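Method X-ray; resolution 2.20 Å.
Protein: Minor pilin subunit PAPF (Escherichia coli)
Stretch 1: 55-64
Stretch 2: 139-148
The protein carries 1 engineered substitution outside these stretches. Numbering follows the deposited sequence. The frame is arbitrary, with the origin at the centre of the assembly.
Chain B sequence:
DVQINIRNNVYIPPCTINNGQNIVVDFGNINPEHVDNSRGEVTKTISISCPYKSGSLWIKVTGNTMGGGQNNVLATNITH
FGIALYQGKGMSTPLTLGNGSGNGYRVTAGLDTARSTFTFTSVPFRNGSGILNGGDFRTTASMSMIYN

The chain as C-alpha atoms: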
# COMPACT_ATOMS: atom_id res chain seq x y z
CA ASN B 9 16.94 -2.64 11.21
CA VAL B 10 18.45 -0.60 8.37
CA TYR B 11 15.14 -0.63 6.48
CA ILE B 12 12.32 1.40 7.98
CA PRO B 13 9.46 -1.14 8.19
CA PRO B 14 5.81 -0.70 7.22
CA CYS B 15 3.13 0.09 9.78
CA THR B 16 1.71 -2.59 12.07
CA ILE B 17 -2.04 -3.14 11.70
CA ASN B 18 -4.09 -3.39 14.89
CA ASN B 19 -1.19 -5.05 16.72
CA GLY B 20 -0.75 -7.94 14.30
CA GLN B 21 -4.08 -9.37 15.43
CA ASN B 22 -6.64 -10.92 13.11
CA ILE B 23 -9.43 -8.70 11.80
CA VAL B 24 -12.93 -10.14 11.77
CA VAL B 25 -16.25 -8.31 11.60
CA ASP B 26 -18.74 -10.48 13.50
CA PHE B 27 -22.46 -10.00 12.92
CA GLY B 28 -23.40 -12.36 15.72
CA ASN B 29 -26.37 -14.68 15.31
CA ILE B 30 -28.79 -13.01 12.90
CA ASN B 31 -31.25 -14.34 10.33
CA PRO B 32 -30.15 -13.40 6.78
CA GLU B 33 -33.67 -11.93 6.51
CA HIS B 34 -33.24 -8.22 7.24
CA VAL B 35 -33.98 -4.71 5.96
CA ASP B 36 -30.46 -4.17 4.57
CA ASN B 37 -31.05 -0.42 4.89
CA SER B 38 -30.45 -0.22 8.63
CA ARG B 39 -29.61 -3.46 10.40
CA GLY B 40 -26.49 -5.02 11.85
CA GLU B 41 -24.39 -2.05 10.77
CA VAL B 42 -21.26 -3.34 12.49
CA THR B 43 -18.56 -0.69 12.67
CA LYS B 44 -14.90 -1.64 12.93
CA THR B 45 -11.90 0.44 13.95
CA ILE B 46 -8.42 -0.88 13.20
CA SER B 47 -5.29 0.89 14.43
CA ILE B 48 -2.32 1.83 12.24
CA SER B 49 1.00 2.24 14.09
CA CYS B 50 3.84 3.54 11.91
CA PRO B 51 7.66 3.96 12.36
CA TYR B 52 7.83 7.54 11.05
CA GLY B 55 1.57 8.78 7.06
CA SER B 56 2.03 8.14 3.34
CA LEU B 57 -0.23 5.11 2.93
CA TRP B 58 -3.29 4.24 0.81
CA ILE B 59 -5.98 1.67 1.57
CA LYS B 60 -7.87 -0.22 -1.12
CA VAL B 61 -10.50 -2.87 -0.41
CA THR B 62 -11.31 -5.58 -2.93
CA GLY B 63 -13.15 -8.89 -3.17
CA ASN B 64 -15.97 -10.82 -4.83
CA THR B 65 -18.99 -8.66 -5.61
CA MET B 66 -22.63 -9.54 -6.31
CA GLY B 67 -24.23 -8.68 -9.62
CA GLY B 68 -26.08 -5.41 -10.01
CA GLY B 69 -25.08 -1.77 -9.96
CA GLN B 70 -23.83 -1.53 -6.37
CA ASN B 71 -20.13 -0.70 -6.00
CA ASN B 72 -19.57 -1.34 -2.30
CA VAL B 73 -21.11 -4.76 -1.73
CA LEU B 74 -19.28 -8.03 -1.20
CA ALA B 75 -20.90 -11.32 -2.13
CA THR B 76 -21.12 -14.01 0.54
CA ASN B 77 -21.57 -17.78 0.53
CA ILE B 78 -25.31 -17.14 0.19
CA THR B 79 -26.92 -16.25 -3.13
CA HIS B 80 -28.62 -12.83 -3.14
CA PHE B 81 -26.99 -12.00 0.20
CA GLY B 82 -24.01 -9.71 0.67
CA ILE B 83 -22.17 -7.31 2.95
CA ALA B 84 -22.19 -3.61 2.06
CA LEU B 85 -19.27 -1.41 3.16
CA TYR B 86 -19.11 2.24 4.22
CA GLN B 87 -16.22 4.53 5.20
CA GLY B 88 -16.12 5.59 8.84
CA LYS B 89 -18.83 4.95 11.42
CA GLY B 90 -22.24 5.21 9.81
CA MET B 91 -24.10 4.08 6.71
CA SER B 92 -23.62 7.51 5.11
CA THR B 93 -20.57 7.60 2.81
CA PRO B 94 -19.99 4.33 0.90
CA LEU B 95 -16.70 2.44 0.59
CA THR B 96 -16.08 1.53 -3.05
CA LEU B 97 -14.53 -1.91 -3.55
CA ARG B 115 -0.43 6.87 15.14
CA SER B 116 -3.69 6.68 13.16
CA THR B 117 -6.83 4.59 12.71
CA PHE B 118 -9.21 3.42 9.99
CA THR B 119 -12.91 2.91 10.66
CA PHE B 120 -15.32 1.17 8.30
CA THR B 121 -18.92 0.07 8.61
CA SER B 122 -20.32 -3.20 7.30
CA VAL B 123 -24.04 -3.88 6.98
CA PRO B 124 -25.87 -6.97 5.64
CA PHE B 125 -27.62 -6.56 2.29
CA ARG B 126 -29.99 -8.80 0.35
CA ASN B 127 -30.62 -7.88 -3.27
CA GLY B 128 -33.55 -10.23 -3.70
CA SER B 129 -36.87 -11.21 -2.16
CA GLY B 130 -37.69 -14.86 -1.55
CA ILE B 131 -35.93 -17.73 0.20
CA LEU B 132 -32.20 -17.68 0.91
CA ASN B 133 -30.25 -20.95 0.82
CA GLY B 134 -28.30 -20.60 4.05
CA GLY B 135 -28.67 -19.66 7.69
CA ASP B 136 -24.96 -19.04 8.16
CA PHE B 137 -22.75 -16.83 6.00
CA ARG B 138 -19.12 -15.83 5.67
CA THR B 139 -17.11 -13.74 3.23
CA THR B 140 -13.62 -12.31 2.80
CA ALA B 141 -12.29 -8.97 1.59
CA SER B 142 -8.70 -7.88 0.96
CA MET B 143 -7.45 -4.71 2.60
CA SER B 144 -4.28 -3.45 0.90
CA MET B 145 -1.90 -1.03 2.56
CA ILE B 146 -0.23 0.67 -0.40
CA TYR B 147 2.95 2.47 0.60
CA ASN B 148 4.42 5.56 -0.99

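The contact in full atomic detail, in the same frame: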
# COMPACT_ATOMS: atom_id res chain seq x y z
N GLY B 55 1.79 10.21 6.96
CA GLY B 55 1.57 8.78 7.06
C GLY B 55 1.98 8.05 5.79
O GLY B 55 2.53 6.95 5.84
N SER B 56 1.70 8.69 4.65
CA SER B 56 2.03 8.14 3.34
C SER B 56 1.62 6.68 3.14
O SER B 56 2.47 5.80 2.98
CB SER B 56 3.52 8.32 3.06
OG SER B 56 3.81 9.68 2.80
N LEU B 57 0.31 6.45 3.11
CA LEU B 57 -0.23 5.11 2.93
C LEU B 57 -1.65 5.19 2.36
O LEU B 57 -2.43 6.06 2.75
CB LEU B 57 -0.24 4.38 4.28
CG LEU B 57 -0.59 2.89 4.35
CD1 LEU B 57 -0.31 2.38 5.76
CD2 LEU B 57 -2.04 2.67 3.98
N TRP B 58 -1.97 4.29 1.43
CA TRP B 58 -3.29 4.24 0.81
C TRP B 58 -3.94 2.90 1.12
O TRP B 58 -3.26 1.87 1.20
CB TRP B 58 -3.20 4.39 -0.71
CG TRP B 58 -3.69 5.70 -1.24
CD1 TRP B 58 -2.94 6.79 -1.56
CD2 TRP B 58 -5.06 6.07 -1.49
NE1 TRP B 58 -3.74 7.82 -1.99
CE2 TRP B 58 -5.05 7.41 -1.95
CE3 TRP B 58 -6.29 5.40 -1.36
CZ2 TRP B 58 -6.22 8.09 -2.29
CZ3 TRP B 58 -7.45 6.08 -1.69
CH2 TRP B 58 -7.41 7.41 -2.16
N ILE B 59 -5.26 2.90 1.29
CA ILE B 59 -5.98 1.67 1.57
C ILE B 59 -7.04 1.38 0.51
O ILE B 59 -7.94 2.19 0.28
CB ILE B 59 -6.69 1.71 2.93
CG1 ILE B 59 -5.66 1.80 4.05
CG2 ILE B 59 -7.56 0.47 3.10
CD1 ILE B 59 -6.27 1.74 5.44
N LYS B 60 -6.92 0.21 -0.11
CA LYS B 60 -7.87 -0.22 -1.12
C LYS B 60 -8.48 -1.54 -0.67
O LYS B 60 -7.78 -2.42 -0.18
CB LYS B 60 -7.18 -0.39 -2.47
N VAL B 61 -9.79 -1.66 -0.82
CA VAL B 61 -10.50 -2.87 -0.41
C VAL B 61 -11.08 -3.55 -1.64
O VAL B 61 -11.79 -2.92 -2.44
CB VAL B 61 -11.65 -2.53 0.55
CG1 VAL B 61 -12.34 -3.81 0.99
CG2 VAL B 61 -11.11 -1.75 1.75
N THR B 62 -10.80 -4.84 -1.79
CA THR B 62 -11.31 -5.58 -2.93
C THR B 62 -11.85 -6.96 -2.53
O THR B 62 -11.62 -7.43 -1.42
CB THR B 62 -10.22 -5.76 -4.01
OG1 THR B 62 -9.14 -6.53 -3.46
CG2 THR B 62 -9.67 -4.40 -4.44
N GLY B 63 -12.59 -7.58 -3.44
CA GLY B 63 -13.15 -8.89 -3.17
C GLY B 63 -14.26 -9.23 -4.15
O GLY B 63 -14.55 -8.45 -5.06
N ASN B 64 -14.88 -10.39 -3.97
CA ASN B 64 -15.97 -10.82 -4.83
C ASN B 64 -17.19 -9.95 -4.60
O ASN B 64 -17.57 -9.68 -3.46
CB ASN B 64 -16.32 -12.28 -4.55
CG ASN B 64 -15.12 -13.19 -4.63
OD1 ASN B 64 -14.37 -13.17 -5.61
ND2 ASN B 64 -14.93 -14.00 -3.59
N THR B 139 -17.71 -14.30 4.42
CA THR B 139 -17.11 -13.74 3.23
C THR B 139 -15.75 -13.16 3.59
O THR B 139 -15.44 -12.99 4.77
CB THR B 139 -18.02 -12.64 2.63
OG1 THR B 139 -17.38 -12.07 1.48
CG2 THR B 139 -18.30 -11.57 3.66
N THR B 140 -14.95 -12.86 2.57
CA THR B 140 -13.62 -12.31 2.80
C THR B 140 -13.30 -11.17 1.83
O THR B 140 -13.61 -11.24 0.64
CB THR B 140 -12.53 -13.39 2.63
OG1 THR B 140 -12.98 -14.63 3.19
CG2 THR B 140 -11.26 -12.97 3.34
N ALA B 141 -12.68 -10.13 2.37
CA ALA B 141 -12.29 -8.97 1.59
C ALA B 141 -10.80 -8.72 1.82
O ALA B 141 -10.27 -9.03 2.89
CB ALA B 141 -13.09 -7.75 2.02
N SER B 142 -10.12 -8.18 0.82
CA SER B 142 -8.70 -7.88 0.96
C SER B 142 -8.56 -6.40 1.28
O SER B 142 -9.22 -5.57 0.68
CB SER B 142 -7.95 -8.21 -0.32
OG SER B 142 -8.14 -9.57 -0.69
N MET B 143 -7.70 -6.09 2.23
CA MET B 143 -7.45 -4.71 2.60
C MET B 143 -5.97 -4.47 2.35
O MET B 143 -5.12 -4.94 3.12
CB MET B 143 -7.82 -4.47 4.06
CG MET B 143 -7.58 -3.06 4.54
SD MET B 143 -8.28 -2.79 6.17
CE MET B 143 -9.99 -2.41 5.73
N SER B 144 -5.66 -3.74 1.28
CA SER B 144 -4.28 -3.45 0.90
C SER B 144 -3.73 -2.13 1.41
O SER B 144 -4.33 -1.07 1.21
CB SER B 144 -4.13 -3.48 -0.62
OG SER B 144 -4.45 -4.75 -1.15
N MET B 145 -2.58 -2.21 2.06
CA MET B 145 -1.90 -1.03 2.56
C MET B 145 -0.88 -0.76 1.46
O MET B 145 0.07 -1.52 1.27
CB MET B 145 -1.19 -1.33 3.89
CG MET B 145 -1.96 -0.88 5.13
SD MET B 145 -3.71 -1.33 5.15
CE MET B 145 -3.57 -3.11 5.04
N ILE B 146 -1.10 0.31 0.71
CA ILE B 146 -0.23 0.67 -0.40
C ILE B 146 0.69 1.81 0.01
O ILE B 146 0.26 2.95 0.17
CB ILE B 146 -1.09 1.08 -1.61
CG1 ILE B 146 -2.03 -0.09 -1.96
CG2 ILE B 146 -0.19 1.47 -2.79
CD1 ILE B 146 -3.23 0.29 -2.81
N TYR B 147 1.96 1.49 0.16
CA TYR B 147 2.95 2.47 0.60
C TYR B 147 3.56 3.35 -0.47
O TYR B 147 3.83 2.92 -1.59
CB TYR B 147 4.08 1.77 1.36
CG TYR B 147 3.66 1.26 2.71
CD1 TYR B 147 2.90 0.10 2.83
CD2 TYR B 147 3.97 1.98 3.87
CE1 TYR B 147 2.44 -0.32 4.08
CE2 TYR B 147 3.52 1.56 5.11
CZ TYR B 147 2.76 0.41 5.21
OH TYR B 147 2.28 0.03 6.44
N ASN B 148 3.79 4.61 -0.10
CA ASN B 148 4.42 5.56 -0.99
C ASN B 148 5.91 5.28 -0.87
O ASN B 148 6.26 4.50 0.04
CB ASN B 148 4.13 6.98 -0.53
CG ASN B 148 2.68 7.36 -0.75
OD1 ASN B 148 2.16 7.23 -1.86
ND2 ASN B 148 2.03 7.83 0.30
OXT ASN B 148 6.69 5.82 -1.68
O HOH W 1 -7.07 -5.16 -1.86

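The strand through Leu57 to Thr62 and the end of the strand that runs to Tyr147 in the minor pilin subunit PapF lie side by side as antiparallel neighbours in a sheet, although at least 77 residues of sequence separate any two that touch. Their N-to-C directions differ by 154°, and together the two stretches bury 757 Å² against each other. Three hydrogen-bonded pairs, Trp58 with Ile146, Lys60 with Ser144 and Thr62 with Ser142, alternate with the non-hydrogen-bonded pairs Leu57-Tyr147, Ile59-Met145 and Val61-Met143.

Each hydrogen-bonded pair closes a two-bond ring. Trp58 N donates to Ile146 O (2.9 Å) and Ile146 N returns to Trp58 O (2.7 Å, nearly linear at 177°). Lys60 N reaches Ser144 O at 3.2 Å while Ser144 N reaches Lys60 O at 2.9 Å; Thr62 N to Ser142 O (3.0 Å) and Ser142 N to Thr62 O (2.8 Å) complete the ladder. Between these rings the alpha carbons pass close to carbonyls, giving CA-H...O contacts such as Ile59 CA to Ser144 O and Val61 CA to Ser142 O, both 3.2 Å.

Side chains alternate between the two faces. On the face of Leu57, Ile59 and Val61 the packing is mostly apolar, and branched side chains meet two methionines, a tyrosine ring and an alanine methyl. Leu57, extended in its t,t rotamer, brings its end nearer the opposing strand: CD1 lies 3.7 Å from Met145 CG and 3.7 Å from Tyr147 CZ, so one methyl fills the hollow between thioether chain and ring. Leu57 CG sits over one face of that ring, whose hydroxyl is hydrogen-bonded elsewhere in the structure. Ile59 straddles the two methionines, one branch to each, its CG1 3.8 Å from Met145 SD and its CG2 3.8 Å from Met143 CG. Val61 then spreads its methyls between Met143 and the small Ala141: CG2 is 4.2 Å from Met143 CE, and CG1 is 4.1 Å from Ala141 CB.

The face of Trp58, Lys60 and Thr62 is more mixed. Trp58 CB packs against Ile146 CB at 4.0 Å, but the indole leads away from the other strand. Ile146 CD1 approaches Lys60 CB at 4.0 Å; the lysine is modelled no further than CB. Farther along, the short side chains of Thr62, Ser142 and Ser144 leave room for a water, which lies 3.0 Å from Thr62 OG1 and 2.7 Å from Ser144 OG, hydrogen-bonded to both, and donates to Lys60 O at 3.3 Å. It thus links the strands through side chains as well as backbone.

The ends are shaped differently. Beyond Leu57, the C-terminal Asn148 points its side chain toward Ser56, with ND2 3.1 Å from Ser56 CA and 3.2 Å from Ser56 CB, a tight contact. At the other end Gly63 has no side chain to intrude: an ideal CB would lie only 3.3 Å from Thr140 O and would also jam against the preceding carbonyl oxygen.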